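Local atomic coordinates of ThiJ/PfpI family protein (Francisella tularensis subsp. novicida, PDB entry 4P5P), a protein that probably has glyoxalase III activity as a member of the DJ-1/PfpI family, and is regarded as a virulence factor, the 24 kDa rapid encystment protein. Residues A[1-9]-A[85-96]; A[31-40]-A[215-224]. All coordinates share one frame; numbering follows the deposited sequence. Where two conformers were deposited one is given.

Interaction 1 pairs the amino-terminal strand 2-8 with strand 95-96 and the loop before it, in the parallel part of a mixed, flavodoxin-like sheet; interaction 2 brings helix 26-35 against the last helix, 212-222, which cover one face of that sheet. Their centres are 14 Å apart. The two contacts meet at Lys2, whose N lies 2.8 Å from Asn39 O, a probable hydrogen bond, and whose NZ makes a weak hydrogen bond to Leu223 O at 3.1 Å. Lys2 CE also packs 3.7 Å from Phe224 CE1. Cys132, oxidised to 3-sulfinoalanine and probably the reactive cysteine, as in relatives, follows strand 127-130, which borders strand 95-98 on the side away from strand 2-8.

Interaction 1 of 2, residues A[1-9]-A[85-96]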
loop_
_atom_site.group_PDB
_atom_site.type_symbol
_atom_site.label_atom_id
_atom_site.label_comp_id
_atom_site.label_asym_id
_atom_site.label_seq_id
_atom_site.Cartn_x
_atom_site.Cartn_y
_atom_site.Cartn_z
ATOM N N MET A 1 -9.371 -21.429 -3.596
ATOM C CA MET A 1 -9.707 -20.128 -2.947
ATOM C C MET A 1 -8.423 -19.389 -2.598
ATOM O O MET A 1 -7.570 -19.931 -1.901
ATOM C CB MET A 1 -10.548 -20.362 -1.692
ATOM C CG MET A 1 -11.040 -19.091 -1.006
ATOM S SD MET A 1 -12.303 -18.196 -1.940
ATOM C CE MET A 1 -13.808 -18.956 -1.339
ATOM N N LYS A 2 -8.283 -18.165 -3.094
ATOM C CA LYS A 2 -7.144 -17.319 -2.752
ATOM C C LYS A 2 -7.581 -16.349 -1.659
ATOM O O LYS A 2 -8.739 -15.968 -1.594
ATOM C CB LYS A 2 -6.640 -16.544 -3.968
ATOM C CG LYS A 2 -6.084 -17.397 -5.103
ATOM C CD LYS A 2 -4.717 -17.964 -4.748
ATOM C CE LYS A 2 -4.195 -18.854 -5.873
ATOM N NZ LYS A 2 -2.956 -19.568 -5.463
ATOM N N ASN A 3 -6.652 -15.968 -0.800
ATOM C CA ASN A 3 -6.947 -15.033 0.275
ATOM C C ASN A 3 -5.920 -13.913 0.296
ATOM O O ASN A 3 -4.719 -14.160 0.418
ATOM C CB ASN A 3 -6.994 -15.752 1.620
ATOM C CG ASN A 3 -8.263 -16.550 1.798
ATOM O OD1 ASN A 3 -9.320 -15.997 2.109
ATOM N ND2 ASN A 3 -8.169 -17.858 1.597
ATOM N N VAL A 4 -6.406 -12.679 0.160
ATOM C CA VAL A 4 -5.562 -11.500 0.030
ATOM C C VAL A 4 -5.778 -10.555 1.202
ATOM O O VAL A 4 -6.917 -10.273 1.566
ATOM C CB VAL A 4 -5.873 -10.753 -1.288
ATOM C CG1 VAL A 4 -5.040 -9.478 -1.420
ATOM C CG2 VAL A 4 -5.670 -11.680 -2.495
ATOM N N LEU A 5 -4.685 -10.081 1.790
ATOM C CA LEU A 5 -4.734 -9.104 2.880
ATOM C C LEU A 5 -4.367 -7.716 2.361
ATOM O O LEU A 5 -3.277 -7.522 1.840
ATOM C CB LEU A 5 -3.793 -9.514 4.014
ATOM C CG LEU A 5 -3.857 -8.619 5.254
ATOM C CD1 LEU A 5 -5.187 -8.778 5.944
ATOM C CD2 LEU A 5 -2.717 -8.937 6.172
ATOM N N MET A 6 -5.269 -6.760 2.515
ATOM C CA MET A 6 -5.009 -5.375 2.151
ATOM C C MET A 6 -4.842 -4.582 3.441
ATOM O O MET A 6 -5.621 -4.753 4.388
ATOM C CB MET A 6 -6.138 -4.804 1.287
ATOM C CG MET A 6 -6.255 -5.476 -0.075
ATOM S SD MET A 6 -7.361 -4.596 -1.197
ATOM C CE MET A 6 -6.396 -3.141 -1.568
ATOM N N VAL A 7 -3.814 -3.735 3.463
ATOM C CA VAL A 7 -3.391 -2.994 4.638
ATOM C C VAL A 7 -3.399 -1.488 4.393
ATOM O O VAL A 7 -2.823 -1.001 3.423
ATOM C CB VAL A 7 -1.957 -3.409 5.060
ATOM C CG1 VAL A 7 -1.516 -2.681 6.317
ATOM C CG2 VAL A 7 -1.874 -4.906 5.287
ATOM N N THR A 8 -4.024 -0.745 5.308
ATOM C CA THR A 8 -4.066 0.708 5.231
ATOM C C THR A 8 -3.354 1.357 6.394
ATOM O O THR A 8 -3.177 0.748 7.458
ATOM C CB THR A 8 -5.489 1.276 5.247
ATOM O OG1 THR A 8 -5.993 1.247 6.591
ATOM C CG2 THR A 8 -6.413 0.500 4.321
ATOM N N THR A 9 -2.961 2.604 6.175
ATOM C CA THR A 9 -2.506 3.471 7.241
ATOM C C THR A 9 -3.606 3.736 8.276
ATOM O O THR A 9 -4.793 3.594 7.978
ATOM C CB THR A 9 -2.015 4.823 6.656
ATOM O OG1 THR A 9 -1.397 5.608 7.675
ATOM C CG2 THR A 9 -3.173 5.599 6.059
ATOM N N LEU A 85 -3.700 -4.862 11.941
ATOM C CA LEU A 85 -2.712 -5.781 11.394
ATOM C C LEU A 85 -2.146 -6.726 12.460
ATOM O O LEU A 85 -1.872 -7.888 12.187
ATOM C CB LEU A 85 -1.585 -4.980 10.743
ATOM C CG LEU A 85 -0.469 -5.768 10.058
ATOM C CD1 LEU A 85 -0.993 -6.523 8.853
ATOM C CD2 LEU A 85 0.668 -4.830 9.676
ATOM N N ARG A 86 -1.982 -6.235 13.679
ATOM C CA ARG A 86 -1.386 -7.070 14.725
ATOM C C ARG A 86 -2.249 -8.276 15.065
ATOM O O ARG A 86 -1.760 -9.219 15.684
ATOM C CB ARG A 86 -1.130 -6.261 15.992
ATOM C CG ARG A 86 -2.359 -5.984 16.823
ATOM C CD ARG A 86 -2.048 -5.101 18.050
ATOM N NE ARG A 86 -1.683 -3.753 17.657
ATOM C CZ ARG A 86 -2.528 -2.726 17.533
ATOM N NH1 ARG A 86 -3.828 -2.843 17.802
ATOM N NH2 ARG A 86 -2.058 -1.561 17.141
ATOM N N ASP A 87 -3.523 -8.255 14.679
ATOM C CA ASP A 87 -4.438 -9.309 15.107
ATOM C C ASP A 87 -4.752 -10.361 14.069
ATOM O O ASP A 87 -5.508 -11.291 14.350
ATOM C CB ASP A 87 -5.731 -8.685 15.607
ATOM C CG ASP A 87 -5.546 -7.977 16.946
ATOM O OD1 ASP A 87 -4.734 -8.439 17.784
ATOM O OD2 ASP A 87 -6.217 -6.961 17.174
ATOM N N VAL A 88 -4.148 -10.277 12.895
ATOM C CA VAL A 88 -4.410 -11.288 11.880
ATOM C C VAL A 88 -3.290 -12.305 11.847
ATOM O O VAL A 88 -2.148 -12.011 12.201
ATOM C CB VAL A 88 -4.596 -10.673 10.484
ATOM C CG1 VAL A 88 -5.797 -9.752 10.491
ATOM C CG2 VAL A 88 -3.357 -9.939 10.054
ATOM N N ASN A 89 -3.642 -13.517 11.446
ATOM C CA ASN A 89 -2.651 -14.551 11.219
ATOM C C ASN A 89 -2.286 -14.599 9.752
ATOM O O ASN A 89 -3.066 -15.051 8.913
ATOM C CB ASN A 89 -3.151 -15.913 11.675
ATOM C CG ASN A 89 -2.033 -16.927 11.772
ATOM O OD1 ASN A 89 -1.128 -16.942 10.941
ATOM N ND2 ASN A 89 -2.071 -17.759 12.810
ATOM N N ILE A 90 -1.066 -14.161 9.462
ATOM C CA ILE A 90 -0.592 -14.024 8.093
ATOM C C ILE A 90 -0.557 -15.356 7.325
ATOM O O ILE A 90 -0.645 -15.362 6.096
ATOM C CB ILE A 90 0.805 -13.376 8.090
ATOM C CG1 ILE A 90 1.188 -12.881 6.702
ATOM C CG2 ILE A 90 1.852 -14.337 8.669
ATOM C CD1 ILE A 90 0.253 -11.833 6.115
ATOM N N LYS A 91 -0.482 -16.474 8.049
ATOM C CA LYS A 91 -0.420 -17.798 7.433
ATOM C C LYS A 91 -1.631 -18.082 6.546
ATOM O O LYS A 91 -1.558 -18.886 5.615
ATOM C CB LYS A 91 -0.320 -18.879 8.519
ATOM C CG LYS A 91 0.865 -18.719 9.461
ATOM C CD LYS A 91 2.180 -18.889 8.735
ATOM C CE LYS A 91 3.357 -18.933 9.701
ATOM N NZ LYS A 91 4.650 -19.108 8.968
ATOM N N GLU A 92 -2.731 -17.396 6.843
ATOM C CA GLU A 92 -3.995 -17.590 6.138
ATOM C C GLU A 92 -4.006 -16.961 4.741
ATOM O O GLU A 92 -4.900 -17.243 3.931
ATOM C CB GLU A 92 -5.142 -16.997 6.962
ATOM C CG GLU A 92 -5.404 -17.684 8.297
ATOM C CD GLU A 92 -6.451 -18.784 8.202
ATOM O OE1 GLU A 92 -6.259 -19.837 8.847
ATOM O OE2 GLU A 92 -7.465 -18.596 7.483
ATOM N N TYR A 93 -3.019 -16.114 4.458
ATOM C CA TYR A 93 -3.048 -15.276 3.252
ATOM C C TYR A 93 -1.996 -15.658 2.220
ATOM O O TYR A 93 -0.929 -16.168 2.554
ATOM C CB TYR A 93 -2.889 -13.796 3.657
ATOM C CG TYR A 93 -4.029 -13.350 4.531
ATOM C CD1 TYR A 93 -5.235 -12.962 3.978
ATOM C CD2 TYR A 93 -3.925 -13.386 5.918
ATOM C CE1 TYR A 93 -6.294 -12.596 4.774
ATOM C CE2 TYR A 93 -4.978 -13.021 6.717
ATOM C CZ TYR A 93 -6.159 -12.634 6.148
ATOM O OH TYR A 93 -7.215 -12.274 6.947
ATOM N N ASP A 94 -2.343 -15.420 0.959
ATOM C CA ASP A 94 -1.501 -15.707 -0.198
ATOM C C ASP A 94 -0.809 -14.456 -0.711
ATOM O O ASP A 94 0.111 -14.519 -1.532
ATOM C CB ASP A 94 -2.361 -16.308 -1.304
ATOM C CG ASP A 94 -3.123 -17.517 -0.834
ATOM O OD1 ASP A 94 -2.464 -18.435 -0.310
ATOM O OD2 ASP A 94 -4.367 -17.538 -0.946
ATOM N N ALA A 95 -1.272 -13.308 -0.236
ATOM C CA ALA A 95 -0.735 -12.035 -0.680
ATOM C C ALA A 95 -0.992 -10.978 0.377
ATOM O O ALA A 95 -1.979 -11.062 1.109
ATOM C CB ALA A 95 -1.362 -11.622 -1.998
ATOM N N ILE A 96 -0.115 -9.980 0.430
ATOM C CA ILE A 96 -0.293 -8.826 1.293
ATOM C C ILE A 96 -0.085 -7.587 0.418
ATOM O O ILE A 96 0.919 -7.489 -0.315
ATOM C CB ILE A 96 0.661 -8.870 2.528
ATOM C CG1 ILE A 96 0.306 -7.760 3.529
ATOM C CG2 ILE A 96 2.130 -8.821 2.131
ATOM C CD1 ILE A 96 0.971 -7.920 4.897
HETATM O O HOH W 1 -5.806 -19.440 0.645
HETATM O O HOH W 2 -4.415 -20.723 -2.169
#
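Asn3 and Leu5 carry the backbone pairing: Leu5 N bonds to Ala95 O at 3.0 Å, Asp94 N bonds to Asn3 O at 2.7 Å, and Leu5 and Ile96 form a parallel bridge between neighbouring central strands of the flavodoxin-like alpha/beta sandwich. Asp94 OD2 also accepts from Asn3 N at 2.8 Å on the anti side, 22° out of the carboxylate plane, so main chain and side chain of Asp94 both grip Asn3. A water joins this OD2 to Asn3 ND2. The side chains of Lys2 and Asp94 cross at about a right angle, Lys2 CD lying 3.8 Å from Asp94 OD2. Leu5 CB sits over one face of the Tyr93 ring, a CH-pi contact 4.0 Å from the centroid, offset toward the rim. With CG anti to the backbone N (chi1 -175°), Leu5 sends CD1 toward CZ of the same ring, while CD2 enters an apolar cluster of Leu85, Val88, Ile90 and Ile96. Val7 CG2 extends the cluster, 4.0 Å from both Leu85 CD1 and Ile96 CG1. On the other face of the sheet Val4 CG1 approaches Ala95 CB more loosely. The Tyr93 hydroxyl bonds to Asp43 of strand 40-46, which flanks strand 2-8 on the side away from strand 95-98; Leu85 and Ile90 also touch helix 112-123, which packs over the Leu5 side of the sheet.

Interaction 2 of 2, residues A[31-40]-A[215-224]; sequences PYYSIIDKNI and FAKAIKQSLF
Lys220 NZ reaches the C-terminal end of helix 26-35 and the turn after it, forming a salt bridge with Asp37 OD2 at 3.0 Å and a hydrogen bond to Ile35 O at 3.1 Å. It meets both obliquely, 46° out of the carboxylate plane of Asp37 and above the carbonyl plane of Ile35. The lysine chain is extended, with CG anti to the backbone N (chi1 -169°), which carries the ammonium across to the helix end. Asp37 OD1 accepts from Asn39 N in an Asx turn, so the two carboxylate oxygens serve the turn and the lysine separately. Ile40 CD1 lies 3.7 Å from Lys220 CE and also meets Leu223 CD1 and the edge of the Phe224 ring. Toward the other end, Pro31 CB packs 4.1 Å from Ala216 CB. Ile35 crosses Ile219 at about a right angle, its CD1 4.0 Å from Ile219 CG2. The two helical segments run at 42° to each other, 9.1 Å apart at closest approach, side by side on one face of the flavodoxin-like sheet. Beneath them, Ile35 touches Ile42 of strand 40-46, Ile219 touches Ile97 of strand 95-98, and Leu223 rests on Val4 of strand 2-8.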
loop_
_atom_site.group_PDB
_atom_site.type_symbol
_atom_site.label_atom_id
_atom_site.label_comp_id
_atom_site.label_asym_id
_atom_site.label_seq_id
_atom_site.Cartn_x
_atom_site.Cartn_y
_atom_site.Cartn_z
ATOM N N PRO A 31 -8.267 -1.507 -6.371
ATOM C CA PRO A 31 -7.753 -2.883 -6.377
ATOM C C PRO A 31 -8.708 -3.892 -5.720
ATOM O O PRO A 31 -8.780 -5.042 -6.158
ATOM C CB PRO A 31 -6.426 -2.760 -5.613
ATOM C CG PRO A 31 -6.056 -1.327 -5.733
ATOM C CD PRO A 31 -7.350 -0.586 -5.687
ATOM N N TYR A 32 -9.453 -3.472 -4.701
ATOM C CA TYR A 32 -10.449 -4.343 -4.085
ATOM C C TYR A 32 -11.427 -4.884 -5.114
ATOM O O TYR A 32 -11.606 -6.089 -5.237
ATOM C CB TYR A 32 -11.210 -3.594 -2.989
ATOM C CG TYR A 32 -12.164 -4.462 -2.191
ATOM C CD1 TYR A 32 -11.713 -5.170 -1.092
ATOM C CD2 TYR A 32 -13.506 -4.586 -2.543
ATOM C CE1 TYR A 32 -12.569 -5.963 -0.357
ATOM C CE2 TYR A 32 -14.367 -5.386 -1.818
ATOM C CZ TYR A 32 -13.887 -6.078 -0.723
ATOM O OH TYR A 32 -14.712 -6.883 0.028
ATOM N N TYR A 33 -12.067 -4.001 -5.863
ATOM C CA TYR A 33 -13.081 -4.468 -6.802
ATOM C C TYR A 33 -12.473 -5.107 -8.053
ATOM O O TYR A 33 -13.140 -5.886 -8.726
ATOM C CB TYR A 33 -14.015 -3.323 -7.183
ATOM C CG TYR A 33 -14.992 -2.963 -6.080
ATOM C CD1 TYR A 33 -15.933 -3.878 -5.633
ATOM C CD2 TYR A 33 -14.958 -1.717 -5.476
ATOM C CE1 TYR A 33 -16.825 -3.554 -4.632
ATOM C CE2 TYR A 33 -15.858 -1.382 -4.481
ATOM C CZ TYR A 33 -16.779 -2.308 -4.054
ATOM O OH TYR A 33 -17.673 -1.987 -3.054
ATOM N N SER A 34 -11.220 -4.793 -8.371
ATOM C CA SER A 34 -10.563 -5.399 -9.529
ATOM C C SER A 34 -10.171 -6.840 -9.261
ATOM O O SER A 34 -10.185 -7.684 -10.169
ATOM C CB SER A 34 -9.315 -4.606 -9.917
ATOM O OG SER A 34 -8.616 -5.273 -10.951
ATOM N N ILE A 35 -9.816 -7.124 -8.013
ATOM C CA ILE A 35 -9.299 -8.431 -7.635
ATOM C C ILE A 35 -10.379 -9.398 -7.142
ATOM O O ILE A 35 -10.336 -10.589 -7.466
ATOM C CB ILE A 35 -8.215 -8.270 -6.559
ATOM C CG1 ILE A 35 -7.001 -7.563 -7.161
ATOM C CG2 ILE A 35 -7.779 -9.630 -5.995
ATOM C CD1 ILE A 35 -6.032 -7.029 -6.140
ATOM N N ILE A 36 -11.339 -8.905 -6.368
ATOM C CA ILE A 36 -12.319 -9.791 -5.728
ATOM C C ILE A 36 -13.164 -10.575 -6.734
ATOM O O ILE A 36 -13.632 -10.034 -7.745
ATOM C CB ILE A 36 -13.258 -8.984 -4.794
ATOM C CG1 ILE A 36 -14.011 -9.917 -3.848
ATOM C CG2 ILE A 36 -14.218 -8.093 -5.597
ATOM C CD1 ILE A 36 -14.737 -9.200 -2.735
ATOM N N ASP A 37 -13.357 -11.856 -6.448
ATOM C CA ASP A 37 -14.339 -12.645 -7.174
ATOM C C ASP A 37 -14.688 -13.868 -6.331
ATOM O O ASP A 37 -14.286 -13.942 -5.176
ATOM C CB ASP A 37 -13.843 -12.999 -8.590
ATOM C CG ASP A 37 -12.625 -13.917 -8.615
ATOM O OD1 ASP A 37 -12.415 -14.717 -7.685
ATOM O OD2 ASP A 37 -11.885 -13.859 -9.625
ATOM N N LYS A 38 -15.466 -14.801 -6.870
ATOM C CA LYS A 38 -15.954 -15.909 -6.051
ATOM C C LYS A 38 -14.835 -16.840 -5.598
ATOM O O LYS A 38 -15.036 -17.643 -4.684
ATOM C CB LYS A 38 -17.030 -16.699 -6.805
ATOM C CG LYS A 38 -18.344 -15.928 -6.860
ATOM C CD LYS A 38 -19.416 -16.677 -7.601
ATOM C CE LYS A 38 -20.710 -15.898 -7.610
ATOM N NZ LYS A 38 -21.785 -16.640 -8.319
ATOM N N ASN A 39 -13.656 -16.726 -6.215
ATOM C CA ASN A 39 -12.525 -17.559 -5.826
ATOM C C ASN A 39 -11.364 -16.781 -5.195
ATOM O O ASN A 39 -10.323 -17.361 -4.890
ATOM C CB ASN A 39 -12.031 -18.341 -7.035
ATOM C CG ASN A 39 -13.022 -19.409 -7.466
ATOM O OD1 ASN A 39 -13.581 -20.129 -6.632
ATOM N ND2 ASN A 39 -13.269 -19.497 -8.768
ATOM N N ILE A 40 -11.555 -15.484 -4.986
ATOM C CA ILE A 40 -10.551 -14.657 -4.316
ATOM C C ILE A 40 -11.204 -13.787 -3.252
ATOM O O ILE A 40 -12.004 -12.899 -3.553
ATOM C CB ILE A 40 -9.783 -13.728 -5.285
ATOM C CG1 ILE A 40 -9.107 -14.516 -6.404
ATOM C CG2 ILE A 40 -8.713 -12.947 -4.531
ATOM C CD1 ILE A 40 -8.537 -13.645 -7.501
ATOM N N PHE A 215 -1.906 -2.093 -11.399
ATOM C CA PHE A 215 -1.381 -2.653 -10.159
ATOM C C PHE A 215 -2.188 -3.887 -9.800
ATOM O O PHE A 215 -1.632 -4.967 -9.574
ATOM C CB PHE A 215 -1.443 -1.579 -9.060
ATOM C CG PHE A 215 -1.039 -2.037 -7.674
ATOM C CD1 PHE A 215 0.229 -2.516 -7.411
ATOM C CD2 PHE A 215 -1.923 -1.878 -6.605
ATOM C CE1 PHE A 215 0.595 -2.876 -6.128
ATOM C CE2 PHE A 215 -1.562 -2.237 -5.327
ATOM C CZ PHE A 215 -0.312 -2.726 -5.087
ATOM N N ALA A 216 -3.508 -3.721 -9.766
ATOM C CA ALA A 216 -4.403 -4.820 -9.429
ATOM C C ALA A 216 -4.295 -5.960 -10.434
ATOM O O ALA A 216 -4.324 -7.136 -10.059
ATOM C CB ALA A 216 -5.839 -4.321 -9.356
ATOM N N LYS A 217 -4.208 -5.610 -11.716
ATOM C CA LYS A 217 -4.053 -6.609 -12.765
ATOM C C LYS A 217 -2.815 -7.473 -12.528
ATOM O O LYS A 217 -2.871 -8.702 -12.631
ATOM C CB LYS A 217 -3.953 -5.948 -14.143
ATOM C CG LYS A 217 -5.238 -5.302 -14.636
ATOM C CD LYS A 217 -5.001 -4.553 -15.947
ATOM C CE LYS A 217 -6.273 -3.901 -16.472
ATOM N NZ LYS A 217 -5.999 -3.013 -17.638
ATOM N N ALA A 218 -1.701 -6.824 -12.210
ATOM C CA ALA A 218 -0.443 -7.518 -11.961
ATOM C C ALA A 218 -0.534 -8.444 -10.745
ATOM O O ALA A 218 -0.046 -9.570 -10.764
ATOM C CB ALA A 218 0.657 -6.520 -11.771
ATOM N N ILE A 219 -1.173 -7.961 -9.688
ATOM C CA ILE A 219 -1.348 -8.764 -8.497
ATOM C C ILE A 219 -2.152 -10.013 -8.809
ATOM O O ILE A 219 -1.764 -11.120 -8.438
ATOM C CB ILE A 219 -2.061 -7.953 -7.405
ATOM C CG1 ILE A 219 -1.147 -6.834 -6.895
ATOM C CG2 ILE A 219 -2.481 -8.850 -6.239
ATOM C CD1 ILE A 219 -1.863 -5.814 -6.060
ATOM N N LYS A 220 -3.282 -9.828 -9.487
ATOM C CA LYS A 220 -4.221 -10.919 -9.708
ATOM C C LYS A 220 -3.558 -12.012 -10.522
ATOM O O LYS A 220 -3.734 -13.203 -10.248
ATOM C CB LYS A 220 -5.493 -10.417 -10.405
ATOM C CG LYS A 220 -6.608 -11.449 -10.423
ATOM C CD LYS A 220 -7.951 -10.835 -10.746
ATOM C CE LYS A 220 -9.044 -11.896 -10.704
ATOM N NZ LYS A 220 -10.406 -11.331 -10.471
ATOM N N GLN A 221 -2.774 -11.605 -11.513
ATOM C CA GLN A 221 -2.060 -12.561 -12.345
ATOM C C GLN A 221 -0.985 -13.314 -11.555
ATOM O O GLN A 221 -0.811 -14.524 -11.731
ATOM C CB GLN A 221 -1.426 -11.850 -13.533
ATOM C CG GLN A 221 -0.772 -12.793 -14.521
ATOM C CD GLN A 221 -0.373 -12.090 -15.799
ATOM O OE1 GLN A 221 -0.589 -10.887 -15.948
ATOM N NE2 GLN A 221 0.210 -12.837 -16.730
ATOM N N SER A 222 -0.281 -12.601 -10.677
ATOM C CA SER A 222 0.817 -13.189 -9.914
ATOM C C SER A 222 0.326 -14.194 -8.872
ATOM O O SER A 222 1.091 -15.060 -8.432
ATOM C CB SER A 222 1.634 -12.096 -9.228
ATOM O OG SER A 222 2.812 -12.633 -8.647
ATOM N N LEU A 223 -0.942 -14.076 -8.477
ATOM C CA LEU A 223 -1.547 -15.024 -7.540
ATOM C C LEU A 223 -1.573 -16.445 -8.084
ATOM O O LEU A 223 -1.682 -17.403 -7.320
ATOM C CB LEU A 223 -2.981 -14.618 -7.199
ATOM C CG LEU A 223 -3.169 -13.449 -6.243
ATOM C CD1 LEU A 223 -4.643 -13.078 -6.127
ATOM C CD2 LEU A 223 -2.595 -13.816 -4.884
ATOM N N PHE A 224 -1.495 -16.573 -9.403
ATOM C CA PHE A 224 -1.588 -17.875 -10.063
ATOM C C PHE A 224 -0.300 -18.212 -10.808
ATOM O O PHE A 224 0.479 -17.323 -11.155
ATOM C CB PHE A 224 -2.786 -17.886 -11.016
ATOM C CG PHE A 224 -4.096 -17.601 -10.333
ATOM C CD1 PHE A 224 -4.825 -18.623 -9.741
ATOM C CD2 PHE A 224 -4.588 -16.308 -10.261
ATOM C CE1 PHE A 224 -6.023 -18.358 -9.099
ATOM C CE2 PHE A 224 -5.788 -16.040 -9.619
ATOM C CZ PHE A 224 -6.501 -17.059 -9.041
#